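Local structure of tannase (Fusobacterium nucleatum subsp. nucleatum ATCC 25586, 6YQ4) at residues Arg313-Arg316 / Asp320-Gln323. The protein is a bacterial tannase, probably an alpha/beta-fold hydrolase, that acts against gallotannins and binds a magnesium ion. Residues are numbered along the deposited sequence; the frame is centred on the assembly and turned at random.
Sequences RALR and DISQ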
loop_
_atom_site.group_PDB
_atom_site.type_symbol
_atom_site.label_atom_id
_atom_site.label_comp_id
_atom_site.label_asym_id
_atom_site.label_seq_id
_atom_site.Cartn_x
_atom_site.Cartn_y
_atom_site.Cartn_z
ATOM N N ARG A 313 17.545 -15.806 -6.325
ATOM C CA ARG A 313 16.421 -16.679 -6.024
ATOM C C ARG A 313 15.788 -17.193 -7.306
ATOM O O ARG A 313 15.448 -18.377 -7.409
ATOM C CB ARG A 313 15.397 -15.946 -5.162
ATOM C CG ARG A 313 14.098 -16.715 -4.920
ATOM C CD ARG A 313 13.320 -16.106 -3.746
ATOM N NE ARG A 313 13.984 -16.372 -2.460
ATOM C CZ ARG A 313 14.618 -15.457 -1.719
ATOM N NH1 ARG A 313 15.186 -15.806 -0.569
ATOM N NH2 ARG A 313 14.683 -14.194 -2.120
ATOM N N ALA A 314 15.646 -16.319 -8.305
ATOM C CA ALA A 314 15.067 -16.733 -9.580
ATOM C C ALA A 314 15.878 -17.859 -10.203
ATOM O O ALA A 314 15.321 -18.867 -10.648
ATOM C CB ALA A 314 14.981 -15.541 -10.530
ATOM N N LEU A 315 17.205 -17.706 -10.233
ATOM C CA LEU A 315 18.071 -18.762 -10.742
ATOM C C LEU A 315 17.823 -20.086 -10.020
ATOM O O LEU A 315 17.651 -21.128 -10.661
ATOM C CB LEU A 315 19.532 -18.338 -10.615
ATOM C CG LEU A 315 19.958 -17.254 -11.610
ATOM C CD1 LEU A 315 21.419 -16.864 -11.418
ATOM C CD2 LEU A 315 19.702 -17.730 -13.034
ATOM N N ARG A 316 17.783 -20.064 -8.681
ATOM C CA ARG A 316 17.552 -21.302 -7.937
ATOM C C ARG A 316 16.228 -21.951 -8.315
ATOM O O ARG A 316 16.080 -23.173 -8.185
ATOM C CB ARG A 316 17.593 -21.044 -6.431
ATOM C CG ARG A 316 18.976 -20.675 -5.892
ATOM C CD ARG A 316 18.986 -20.722 -4.371
ATOM N NE ARG A 316 18.112 -19.707 -3.791
ATOM C CZ ARG A 316 18.481 -18.448 -3.603
ATOM N NH1 ARG A 316 17.635 -17.568 -3.074
ATOM N NH2 ARG A 316 19.705 -18.070 -3.952
ATOM N N ASP A 320 13.813 -17.296 -15.742
ATOM C CA ASP A 320 14.613 -16.618 -16.751
ATOM C C ASP A 320 15.109 -15.281 -16.213
ATOM O O ASP A 320 14.328 -14.479 -15.696
ATOM C CB ASP A 320 13.779 -16.415 -18.021
ATOM C CG ASP A 320 14.583 -15.839 -19.170
ATOM O OD1 ASP A 320 14.116 -14.868 -19.799
ATOM O OD2 ASP A 320 15.680 -16.356 -19.447
ATOM N N ILE A 321 16.415 -15.049 -16.311
ATOM C CA ILE A 321 16.971 -13.726 -16.050
ATOM C C ILE A 321 17.534 -13.096 -17.306
ATOM O O ILE A 321 17.854 -11.897 -17.291
ATOM C CB ILE A 321 18.045 -13.761 -14.938
ATOM C CG1 ILE A 321 19.322 -14.457 -15.423
ATOM C CG2 ILE A 321 17.505 -14.424 -13.668
ATOM C CD1 ILE A 321 20.487 -14.281 -14.482
ATOM N N SER A 322 17.630 -13.863 -18.394
ATOM C CA SER A 322 18.164 -13.510 -19.709
ATOM C C SER A 322 18.115 -12.025 -20.076
ATOM O O SER A 322 19.160 -11.393 -20.275
ATOM C CB SER A 322 17.415 -14.341 -20.756
ATOM O OG SER A 322 17.279 -13.662 -21.984
ATOM N N GLN A 323 16.908 -11.463 -20.169
ATOM C CA GLN A 323 16.737 -10.064 -20.542
ATOM C C GLN A 323 17.571 -9.100 -19.713
ATOM O O GLN A 323 17.836 -7.989 -20.170
ATOM C CB GLN A 323 15.263 -9.680 -20.420
ATOM C CG GLN A 323 14.313 -10.832 -20.706
ATOM C CD GLN A 323 12.930 -10.618 -20.114
ATOM O OE1 GLN A 323 12.520 -9.482 -19.854
ATOM N NE2 GLN A 323 12.203 -11.713 -19.895
#
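Ile-321 meets Ala-314 and Leu-315 just after the chain has left helix 298-316 and turned back on itself, and this small apolar patch is what the two segments share. At Asp-320, CB is directed away from the helix, as suits an exposed carboxylate, and OD2 of Asp-320 takes a weak, bent hydrogen bond of 3.3 Å from the backbone N of Ser-322. The backbone O of Asp-320 accepts a hydrogen bond from the indole NE1 of Trp-472. Next comes Ile-321, whose branching at CB lets one residue reach two neighbours on the helix. CG1 lies between the backbone N and the carbonyl carbon (chi1 71°), which places CG2 beside the N, anti to the carbonyl carbon. CG2 of Ile-321 then approaches CB of Ala-314 at 4.2 Å. The same CG2 of Ile-321 lies 4.0 Å from CD2 of Leu-315. CD1 of Ile-321 extends on to CD2 of Leu-315 at 3.8 Å. After three intervening residues, the loop following helix 298-316 thus packs the buried side chain of Ile-321 against the helix's C-terminal turn before leading into the two-stranded antiparallel sheet of 328-330 and 335-338. Phe-328 and Ile-330 of that sheet also touch Ile-321, and Trp-472 touches both Ile-321 and Ala-314. Alanine suits position 314 because its short CB faces Ile-321; the CA atoms of Ala-314 and Asp-320 lie 7.2 Å apart. Leu-315, partly exposed, reaches across with its forked end, its side chain crossing that of Ile-321 at about a right angle. Leucine suits this place because its length carries both methyls, CD1 and CD2, to CD1 of Ile-321 from a CB that does not itself face the loop.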